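Local atomic coordinates of oxidoreductase (Azotobacter vinelandii, PDB entry 7D5M), a protein that binds NAD+ and, as a homolog of inositol dehydrogenase in the Gfo/Idh/MocA family, probably catalyses NAD-dependent oxidation of a sugar or polyol substrate. Residues L203-T208 and W372-V377; F221-M227 and Y245-E251; R339-A343 and L355-P361. All coordinates share one frame; numbering follows the deposited sequence.

Contact 1: residues L203-T208 and W372-V377; sequences LGDVGT and WVERCV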
loop_
_atom_site.group_PDB
_atom_site.type_symbol
_atom_site.label_atom_id
_atom_site.label_comp_id
_atom_site.label_asym_id
_atom_site.label_seq_id
_atom_site.Cartn_x
_atom_site.Cartn_y
_atom_site.Cartn_z
ATOM N N LEU A 203 -19.877 10.420 17.781
ATOM C CA LEU A 203 -18.915 11.341 18.454
ATOM C C LEU A 203 -18.326 10.618 19.668
ATOM O O LEU A 203 -17.084 10.548 19.801
ATOM C CB LEU A 203 -19.639 12.621 18.876
ATOM C CG LEU A 203 -19.985 13.572 17.732
ATOM C CD1 LEU A 203 -21.045 14.573 18.179
ATOM C CD2 LEU A 203 -18.749 14.279 17.212
ATOM N N GLY A 204 -19.208 10.078 20.503
ATOM C CA GLY A 204 -18.849 9.371 21.743
ATOM C C GLY A 204 -18.294 7.994 21.454
ATOM O O GLY A 204 -17.345 7.571 22.147
ATOM N N ASP A 205 -18.853 7.300 20.466
ATOM C CA ASP A 205 -18.547 5.865 20.244
ATOM C C ASP A 205 -17.162 5.731 19.603
ATOM O O ASP A 205 -16.392 4.823 19.994
ATOM C CB ASP A 205 -19.615 5.188 19.391
ATOM C CG ASP A 205 -19.523 3.679 19.442
ATOM O OD1 ASP A 205 -19.690 3.129 20.539
ATOM O OD2 ASP A 205 -19.250 3.066 18.393
ATOM N N VAL A 206 -16.851 6.578 18.625
ATOM C CA VAL A 206 -15.595 6.393 17.845
ATOM C C VAL A 206 -14.769 7.681 17.811
ATOM O O VAL A 206 -13.551 7.569 17.912
ATOM C CB VAL A 206 -15.884 5.804 16.451
ATOM C CG1 VAL A 206 -16.412 4.374 16.562
ATOM C CG2 VAL A 206 -16.822 6.674 15.629
ATOM N N GLY A 207 -15.380 8.864 17.719
ATOM C CA GLY A 207 -14.629 10.129 17.626
ATOM C C GLY A 207 -13.655 10.320 18.782
ATOM O O GLY A 207 -12.552 10.868 18.562
ATOM N N THR A 208 -14.031 9.884 19.983
ATOM C CA THR A 208 -13.240 10.122 21.219
ATOM C C THR A 208 -11.960 9.276 21.208
ATOM O O THR A 208 -11.025 9.621 21.954
ATOM C CB THR A 208 -14.054 9.853 22.488
ATOM O OG1 THR A 208 -14.706 8.597 22.346
ATOM C CG2 THR A 208 -15.064 10.942 22.765
ATOM N N TRP A 372 -15.684 16.887 25.501
ATOM C CA TRP A 372 -15.593 17.104 24.035
ATOM C C TRP A 372 -16.927 16.753 23.376
ATOM O O TRP A 372 -17.427 17.564 22.590
ATOM C CB TRP A 372 -14.441 16.306 23.433
ATOM C CG TRP A 372 -14.252 16.505 21.958
ATOM C CD1 TRP A 372 -13.560 17.505 21.339
ATOM C CD2 TRP A 372 -14.681 15.613 20.918
ATOM N NE1 TRP A 372 -13.561 17.316 19.982
ATOM C CE2 TRP A 372 -14.248 16.168 19.692
ATOM C CE3 TRP A 372 -15.402 14.415 20.898
ATOM C CZ2 TRP A 372 -14.487 15.540 18.469
ATOM C CZ3 TRP A 372 -15.654 13.805 19.688
ATOM C CH2 TRP A 372 -15.205 14.370 18.487
ATOM N N VAL A 373 -17.489 15.587 23.686
ATOM C CA VAL A 373 -18.782 15.145 23.097
ATOM C C VAL A 373 -19.839 16.201 23.433
ATOM O O VAL A 373 -20.617 16.566 22.543
ATOM C CB VAL A 373 -19.190 13.744 23.581
ATOM C CG1 VAL A 373 -20.638 13.421 23.222
ATOM C CG2 VAL A 373 -18.247 12.691 23.029
ATOM N N GLU A 374 -19.877 16.671 24.682
ATOM C CA GLU A 374 -20.945 17.602 25.129
ATOM C C GLU A 374 -20.849 18.905 24.325
ATOM O O GLU A 374 -21.905 19.379 23.855
ATOM C CB GLU A 374 -20.866 17.818 26.639
ATOM C CG GLU A 374 -22.019 18.623 27.194
ATOM C CD GLU A 374 -22.203 18.470 28.693
ATOM O OE1 GLU A 374 -22.102 19.490 29.394
ATOM O OE2 GLU A 374 -22.432 17.335 29.152
ATOM N N ARG A 375 -19.645 19.459 24.161
ATOM C CA ARG A 375 -19.410 20.713 23.395
ATOM C C ARG A 375 -19.797 20.498 21.929
ATOM O O ARG A 375 -20.426 21.407 21.355
ATOM C CB ARG A 375 -17.960 21.188 23.509
ATOM C CG ARG A 375 -17.618 21.760 24.872
ATOM C CD ARG A 375 -18.195 23.148 25.114
ATOM N NE ARG A 375 -17.967 23.469 26.512
ATOM C CZ ARG A 375 -18.774 23.119 27.517
ATOM N NH1 ARG A 375 -19.904 22.471 27.283
ATOM N NH2 ARG A 375 -18.459 23.436 28.764
ATOM N N CYS A 376 -19.426 19.360 21.339
ATOM C CA CYS A 376 -19.775 19.024 19.931
ATOM C C CYS A 376 -21.300 18.999 19.780
ATOM O O CYS A 376 -21.824 19.608 18.824
ATOM C CB CYS A 376 -19.173 17.691 19.495
ATOM S SG CYS A 376 -17.385 17.773 19.214
ATOM N N VAL A 377 -22.005 18.344 20.698
ATOM C CA VAL A 377 -23.490 18.245 20.629
ATOM C C VAL A 377 -24.072 19.663 20.752
ATOM O O VAL A 377 -24.993 19.986 19.975
ATOM C CB VAL A 377 -24.045 17.262 21.674
ATOM C CG1 VAL A 377 -25.565 17.323 21.767
ATOM C CG2 VAL A 377 -23.598 15.838 21.363
#

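Contact 2: residues F221-M227 and Y245-E251; sequences FRIKRLM and YTLMEYE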
loop_
_atom_site.group_PDB
_atom_site.type_symbol
_atom_site.label_atom_id
_atom_site.label_comp_id
_atom_site.label_asym_id
_atom_site.label_seq_id
_atom_site.Cartn_x
_atom_site.Cartn_y
_atom_site.Cartn_z
ATOM N N PHE A 221 -1.430 20.725 24.485
ATOM C CA PHE A 221 -2.408 21.368 23.574
ATOM C C PHE A 221 -3.738 21.547 24.303
ATOM O O PHE A 221 -4.168 20.640 25.037
ATOM C CB PHE A 221 -2.561 20.593 22.263
ATOM C CG PHE A 221 -1.618 21.097 21.204
ATOM C CD1 PHE A 221 -0.272 21.265 21.486
ATOM C CD2 PHE A 221 -2.082 21.428 19.943
ATOM C CE1 PHE A 221 0.593 21.750 20.521
ATOM C CE2 PHE A 221 -1.212 21.912 18.980
ATOM C CZ PHE A 221 0.115 22.087 19.283
ATOM N N ARG A 222 -4.354 22.706 24.078
ATOM C CA ARG A 222 -5.659 23.083 24.667
ATOM C C ARG A 222 -6.574 23.562 23.549
ATOM O O ARG A 222 -6.173 24.466 22.803
ATOM C CB ARG A 222 -5.486 24.190 25.707
ATOM C CG ARG A 222 -4.619 23.789 26.890
ATOM C CD ARG A 222 -5.234 22.697 27.746
ATOM N NE ARG A 222 -4.344 22.403 28.864
ATOM C CZ ARG A 222 -3.427 21.437 28.888
ATOM N NH1 ARG A 222 -3.274 20.615 27.860
ATOM N NH2 ARG A 222 -2.664 21.290 29.956
ATOM N N ILE A 223 -7.768 22.989 23.468
ATOM C CA ILE A 223 -8.806 23.439 22.507
ATOM C C ILE A 223 -9.355 24.779 23.010
ATOM O O ILE A 223 -9.791 24.844 24.189
ATOM C CB ILE A 223 -9.906 22.376 22.338
ATOM C CG1 ILE A 223 -9.330 21.017 21.939
ATOM C CG2 ILE A 223 -10.954 22.858 21.350
ATOM C CD1 ILE A 223 -10.265 19.863 22.194
ATOM N N LYS A 224 -9.302 25.810 22.165
ATOM C CA LYS A 224 -9.864 27.154 22.457
ATOM C C LYS A 224 -11.342 27.192 22.049
ATOM O O LYS A 224 -12.186 27.653 22.852
ATOM C CB LYS A 224 -9.065 28.229 21.720
ATOM C CG LYS A 224 -9.473 29.652 22.065
ATOM C CD LYS A 224 -9.123 30.666 21.009
ATOM C CE LYS A 224 -7.665 30.634 20.607
ATOM N NZ LYS A 224 -7.484 31.065 19.203
ATOM N N ARG A 225 -11.656 26.741 20.830
ATOM C CA ARG A 225 -13.037 26.765 20.280
ATOM C C ARG A 225 -13.238 25.543 19.395
ATOM O O ARG A 225 -12.245 25.049 18.866
ATOM C CB ARG A 225 -13.292 27.988 19.397
ATOM C CG ARG A 225 -13.029 29.331 20.059
ATOM C CD ARG A 225 -13.723 30.441 19.289
ATOM N NE ARG A 225 -13.306 30.483 17.891
ATOM C CZ ARG A 225 -13.978 31.081 16.905
ATOM N NH1 ARG A 225 -15.132 31.681 17.147
ATOM N NH2 ARG A 225 -13.496 31.065 15.674
ATOM N N LEU A 226 -14.484 25.111 19.214
ATOM C CA LEU A 226 -14.786 24.101 18.181
ATOM C C LEU A 226 -16.159 24.367 17.576
ATOM O O LEU A 226 -16.984 25.085 18.167
ATOM C CB LEU A 226 -14.646 22.676 18.733
ATOM C CG LEU A 226 -15.628 22.189 19.799
ATOM C CD1 LEU A 226 -17.008 21.890 19.233
ATOM C CD2 LEU A 226 -15.078 20.921 20.447
ATOM N N MET A 227 -16.367 23.811 16.395
ATOM C CA MET A 227 -17.707 23.695 15.795
ATOM C C MET A 227 -17.910 22.242 15.382
ATOM O O MET A 227 -16.914 21.534 15.076
ATOM C CB MET A 227 -17.872 24.622 14.593
ATOM C CG MET A 227 -16.719 24.558 13.635
ATOM S SD MET A 227 -17.238 25.101 12.007
ATOM C CE MET A 227 -18.506 23.873 11.673
ATOM N N TYR A 245 -18.533 16.038 11.649
ATOM C CA TYR A 245 -17.310 16.827 11.404
ATOM C C TYR A 245 -17.113 17.763 12.584
ATOM O O TYR A 245 -17.989 18.617 12.826
ATOM C CB TYR A 245 -17.425 17.634 10.112
ATOM C CG TYR A 245 -17.821 16.777 8.946
ATOM C CD1 TYR A 245 -16.865 16.078 8.229
ATOM C CD2 TYR A 245 -19.152 16.638 8.582
ATOM C CE1 TYR A 245 -17.222 15.266 7.167
ATOM C CE2 TYR A 245 -19.525 15.823 7.532
ATOM C CZ TYR A 245 -18.556 15.145 6.815
ATOM O OH TYR A 245 -18.921 14.330 5.784
ATOM N N THR A 246 -15.981 17.635 13.264
ATOM C CA THR A 246 -15.592 18.566 14.341
ATOM C C THR A 246 -14.349 19.328 13.908
ATOM O O THR A 246 -13.302 18.701 13.681
ATOM C CB THR A 246 -15.371 17.857 15.676
ATOM O OG1 THR A 246 -16.540 17.084 15.931
ATOM C CG2 THR A 246 -15.106 18.852 16.787
ATOM N N LEU A 247 -14.470 20.643 13.794
ATOM C CA LEU A 247 -13.329 21.528 13.507
ATOM C C LEU A 247 -12.982 22.292 14.787
ATOM O O LEU A 247 -13.907 22.816 15.472
ATOM C CB LEU A 247 -13.691 22.458 12.350
ATOM C CG LEU A 247 -12.545 23.322 11.835
ATOM C CD1 LEU A 247 -11.432 22.472 11.239
ATOM C CD2 LEU A 247 -13.056 24.310 10.800
ATOM N N MET A 248 -11.702 22.314 15.129
ATOM C CA MET A 248 -11.221 22.901 16.400
ATOM C C MET A 248 -10.081 23.879 16.132
ATOM O O MET A 248 -9.238 23.619 15.249
ATOM C CB MET A 248 -10.736 21.786 17.327
ATOM C CG MET A 248 -11.722 20.653 17.425
ATOM S SD MET A 248 -11.297 19.503 18.730
ATOM C CE MET A 248 -9.840 18.720 18.059
ATOM N N GLU A 249 -10.068 24.972 16.886
ATOM C CA GLU A 249 -8.899 25.870 17.005
ATOM C C GLU A 249 -8.250 25.591 18.353
ATOM O O GLU A 249 -8.956 25.687 19.367
ATOM C CB GLU A 249 -9.303 27.341 16.947
ATOM C CG GLU A 249 -10.247 27.683 15.815
ATOM C CD GLU A 249 -10.654 29.150 15.792
ATOM O OE1 GLU A 249 -10.348 29.854 16.780
ATOM O OE2 GLU A 249 -11.277 29.588 14.790
ATOM N N TYR A 250 -6.975 25.231 18.350
ATOM C CA TYR A 250 -6.159 25.102 19.578
ATOM C C TYR A 250 -5.628 26.482 19.971
ATOM O O TYR A 250 -5.454 27.344 19.083
ATOM C CB TYR A 250 -4.998 24.140 19.360
ATOM C CG TYR A 250 -5.404 22.721 19.062
ATOM C CD1 TYR A 250 -5.777 21.859 20.078
ATOM C CD2 TYR A 250 -5.402 22.228 17.768
ATOM C CE1 TYR A 250 -6.146 20.553 19.821
ATOM C CE2 TYR A 250 -5.764 20.918 17.497
ATOM C CZ TYR A 250 -6.133 20.076 18.526
ATOM O OH TYR A 250 -6.494 18.776 18.298
ATOM N N GLU A 251 -5.356 26.675 21.266
ATOM C CA GLU A 251 -4.563 27.837 21.747
ATOM C C GLU A 251 -3.233 27.808 20.994
ATOM O O GLU A 251 -2.615 26.727 20.946
ATOM C CB GLU A 251 -4.333 27.786 23.262
ATOM C CG GLU A 251 -5.592 27.955 24.095
ATOM C CD GLU A 251 -6.230 29.335 24.083
ATOM O OE1 GLU A 251 -5.596 30.290 23.577
ATOM O OE2 GLU A 251 -7.374 29.448 24.574
HETATM O O HOH W 1 -2.646 24.663 22.685
#

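Contact 3: residues R339-A343 and L355-P361; sequences RFAMA and LAGLRYP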
loop_
_atom_site.group_PDB
_atom_site.type_symbol
_atom_site.label_atom_id
_atom_site.label_comp_id
_atom_site.label_asym_id
_atom_site.label_seq_id
_atom_site.Cartn_x
_atom_site.Cartn_y
_atom_site.Cartn_z
ATOM N N ARG A 339 -0.493 -1.585 33.424
ATOM C CA ARG A 339 -0.266 -0.250 34.036
ATOM C C ARG A 339 -1.376 0.022 35.054
ATOM O O ARG A 339 -1.080 0.566 36.148
ATOM C CB ARG A 339 -0.183 0.836 32.967
ATOM C CG ARG A 339 1.086 0.767 32.131
ATOM C CD ARG A 339 1.042 1.860 31.083
ATOM N NE ARG A 339 2.311 2.085 30.407
ATOM C CZ ARG A 339 2.831 1.298 29.482
ATOM N NH1 ARG A 339 2.210 0.181 29.139
ATOM N NH2 ARG A 339 3.984 1.622 28.914
ATOM N N PHE A 340 -2.622 -0.310 34.714
ATOM C CA PHE A 340 -3.752 -0.199 35.670
ATOM C C PHE A 340 -3.404 -0.972 36.950
ATOM O O PHE A 340 -3.559 -0.400 38.049
ATOM C CB PHE A 340 -5.074 -0.699 35.087
ATOM C CG PHE A 340 -5.605 0.054 33.895
ATOM C CD1 PHE A 340 -5.306 1.389 33.693
ATOM C CD2 PHE A 340 -6.438 -0.576 32.986
ATOM C CE1 PHE A 340 -5.806 2.077 32.598
ATOM C CE2 PHE A 340 -6.944 0.116 31.894
ATOM C CZ PHE A 340 -6.631 1.444 31.706
ATOM N N ALA A 341 -2.957 -2.225 36.827
ATOM C CA ALA A 341 -2.615 -3.094 37.977
ATOM C C ALA A 341 -1.471 -2.454 38.777
ATOM O O ALA A 341 -1.561 -2.388 40.012
ATOM C CB ALA A 341 -2.263 -4.486 37.501
ATOM N N MET A 342 -0.416 -1.990 38.115
ATOM C CA MET A 342 0.722 -1.352 38.837
ATOM C C MET A 342 0.235 -0.112 39.601
ATOM O O MET A 342 0.693 0.096 40.743
ATOM C CB MET A 342 1.843 -0.960 37.875
ATOM C CG MET A 342 2.562 -2.167 37.319
ATOM S SD MET A 342 3.882 -1.716 36.176
ATOM C CE MET A 342 5.171 -1.230 37.322
ATOM N N ALA A 343 -0.655 0.692 39.009
ATOM C CA ALA A 343 -1.159 1.945 39.617
ATOM C C ALA A 343 -2.005 1.605 40.848
ATOM O O ALA A 343 -1.863 2.278 41.895
ATOM C CB ALA A 343 -1.948 2.741 38.599
ATOM N N LEU A 355 3.739 5.763 41.044
ATOM C CA LEU A 355 2.461 6.372 40.579
ATOM C C LEU A 355 2.729 7.529 39.611
ATOM O O LEU A 355 2.113 7.534 38.528
ATOM C CB LEU A 355 1.649 6.858 41.781
ATOM C CG LEU A 355 0.681 5.837 42.369
ATOM C CD1 LEU A 355 -0.007 6.408 43.600
ATOM C CD2 LEU A 355 -0.348 5.403 41.333
ATOM N N ALA A 356 3.614 8.459 39.978
ATOM C CA ALA A 356 3.864 9.717 39.236
ATOM C C ALA A 356 4.496 9.425 37.870
ATOM O O ALA A 356 4.263 10.223 36.939
ATOM C CB ALA A 356 4.728 10.644 40.056
ATOM N N GLY A 357 5.267 8.339 37.752
ATOM C CA GLY A 357 5.929 7.933 36.496
ATOM C C GLY A 357 5.024 7.119 35.575
ATOM O O GLY A 357 5.390 6.962 34.405
ATOM N N LEU A 358 3.902 6.592 36.078
ATOM C CA LEU A 358 2.954 5.776 35.271
ATOM C C LEU A 358 2.086 6.702 34.414
ATOM O O LEU A 358 1.558 7.694 34.949
ATOM C CB LEU A 358 2.071 4.915 36.176
ATOM C CG LEU A 358 2.765 3.734 36.851
ATOM C CD1 LEU A 358 1.861 3.127 37.910
ATOM C CD2 LEU A 358 3.185 2.686 35.828
ATOM N N ARG A 359 1.968 6.367 33.132
ATOM C CA ARG A 359 1.109 7.065 32.146
ATOM C C ARG A 359 0.062 6.071 31.653
ATOM O O ARG A 359 0.439 5.042 31.071
ATOM C CB ARG A 359 1.929 7.562 30.951
ATOM C CG ARG A 359 3.065 8.504 31.317
ATOM C CD ARG A 359 2.615 9.938 31.534
ATOM N NE ARG A 359 3.729 10.762 32.001
ATOM C CZ ARG A 359 4.143 10.847 33.265
ATOM N NH1 ARG A 359 3.538 10.162 34.222
ATOM N NH2 ARG A 359 5.169 11.621 33.571
ATOM N N TYR A 360 -1.213 6.383 31.847
ATOM C CA TYR A 360 -2.320 5.556 31.316
ATOM C C TYR A 360 -3.564 6.425 31.215
ATOM O O TYR A 360 -3.677 7.456 31.886
ATOM C CB TYR A 360 -2.527 4.324 32.197
ATOM C CG TYR A 360 -2.750 4.648 33.650
ATOM C CD1 TYR A 360 -4.020 4.898 34.143
ATOM C CD2 TYR A 360 -1.684 4.756 34.522
ATOM C CE1 TYR A 360 -4.228 5.231 35.472
ATOM C CE2 TYR A 360 -1.873 5.082 35.854
ATOM C CZ TYR A 360 -3.146 5.312 36.333
ATOM O OH TYR A 360 -3.319 5.630 37.646
ATOM N N PRO A 361 -4.530 6.022 30.370
ATOM C CA PRO A 361 -5.803 6.725 30.281
ATOM C C PRO A 361 -6.557 6.575 31.605
ATOM O O PRO A 361 -6.832 5.467 32.024
ATOM C CB PRO A 361 -6.565 6.073 29.120
ATOM C CG PRO A 361 -5.626 5.043 28.530
ATOM C CD PRO A 361 -4.450 4.871 29.461
HETATM O O HOH W 2 3.645 4.058 31.894
#

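Contact 1: residues L203-T208 and W372-V377
Leu203, Trp372 and Val373 bury the most surface where helices 202-217 and 363-381 pack. The two short segments run with their axes 10.2 Å apart at closest approach and their directions at 115°. Leu203 acts as a knob in a hole formed by Trp372, Val373, Cys376 and Val377, its two methyls dividing the work: CD2 lies 3.8 Å from CH2 of Trp372, whereas CD1 reaches Cys376 CB at 3.9 Å. The indole comes across at about a right angle to Leu203, and its CZ3 edge meets Leu203 O in the ring plane at 3.6 Å. With CG anti to the backbone N (chi1 -178°), Trp372 also lays one indole face under its own helix neighbour Cys376, whose SG sits 3.6 Å above the ring centre. From Val373, CG2 reaches both Gly204 CA and Thr208 CG2, each at 3.6 Å. Thr208 OG1 meanwhile hydrogen-bonds back to Gly204 O at 2.8 Å. Beyond the pair, Asp205 O accepts from Lys115 NZ, an NAD+-binding residue. Both helices pack on the large mixed sheet, with Trp372 touching Leu226, Thr246, Met248 and Val258 of strands 223-231, 243-250 and 255-261.

Contact 2: residues F221-M227 and Y245-E251
Phe221 sets its edge against one face of the Tyr250 ring in a T-shaped pair, CD2 lying 3.6 Å above that plane and offset toward the rim, with the planes at 66°; at the tyrosine's edge lies Arg222 O. The other flat pair is ionic: Arg225 and Glu249 run side by side, their planes 57° apart. NH2 of Arg225 gives OE2 of Glu249 a 2.8 Å bond that stays in the guanidinium plane but meets the carboxylate from above, while NE to OE1 is weak. A bend at chi3 (-57°) brings the guanidinium back to Glu249. Arg225 also makes a cation-pi contact with Trp386. Lys224 NZ adds a long salt bridge to Glu249 OE1. Lys224 and Arg225 form a classic beta bulge opposite Glu249, whose O accepts Lys224 N at 2.8 Å and Arg225 N at 3.2 Å. Regular antiparallel pairing follows, Leu226 opposite Met248 and Met227 opposite Leu247. This hairpin lies in the large mixed sheet between strands 255-261 and 387-388. Helix 363-381 covers Leu226, Thr246 and Met248 through Trp372, whereas Met227, Tyr245 and Leu247 meet a second subunit, Tyr245 OH hydrogen-bonding to His169 NE2 of that copy.

Contact 3: residues R339-A343 and L355-P361
In the C-terminal alpha/beta domain, short helix 352-357 and the loop after it fold back against helix 329-349, where Ala343, Leu358 and Tyr360 form the middle of the packing. Ala343 CB is touched by two residues of the loop: CD1 of Leu358 approaches at 3.9 Å, and the CE2, CZ and OH end of Tyr360 meets it, with OH at 3.3 Å. Leu355 reaches in from the short helix, and its CD2 comes alongside Ala343 O at 3.5 Å. The tyrosine gets there because CG stands between its backbone N and carbonyl carbon (chi1 55°), which turns the ring toward helix 329-349. At the other end of that ring, Phe340 meets it with planes nearly perpendicular, at 87°; Tyr360 CD1 lies in the phenylalanine plane, 3.7 Å from Phe340 CE1. The same CE1 is 3.6 Å from Pro361 O. Phe340 also meets Tyr337 edge-to-face and lies close to Thr141, an NADH-binding residue, while the backbone of Pro361 hydrogen-bonds to Val140; the packing thus borders the nucleotide-binding region.

Polar links lie toward Arg339. Its NH1 is held by a salt bridge to Asp318 and a hydrogen bond to Asn335 O, while its CD packs against Arg359 O. On the loop itself, Arg359 NH1 gives Ala356 O a nearly straight 2.8 Å hydrogen bond (173°). A water bridges the two segments, accepting from Arg339 NE at 2.8 Å and from Arg359 N at 3.1 Å.

In the fold
All three contacts fall within the C-terminal alpha/beta domain. Contacts 1 and 2 are neighbours, their centres about 13 Å apart, and they touch: the helix pair lies against the hairpin, so one side of the large mixed sheet is covered by helices 202-217 and 363-381. Contact 3 is separate, its centre about 25 Å from that of contact 1 and about 28 Å from that of contact 2, across the chain's centre from contact 1. Along the chain, 203-208 comes first, then contact 2, then contact 3, and 372-377 last. Contacts 1 and 3 each border NAD-binding residues, Lys115 beside Thr208 and Thr141 beside Phe340, whereas contact 2 lies away from these sites, at a subunit interface.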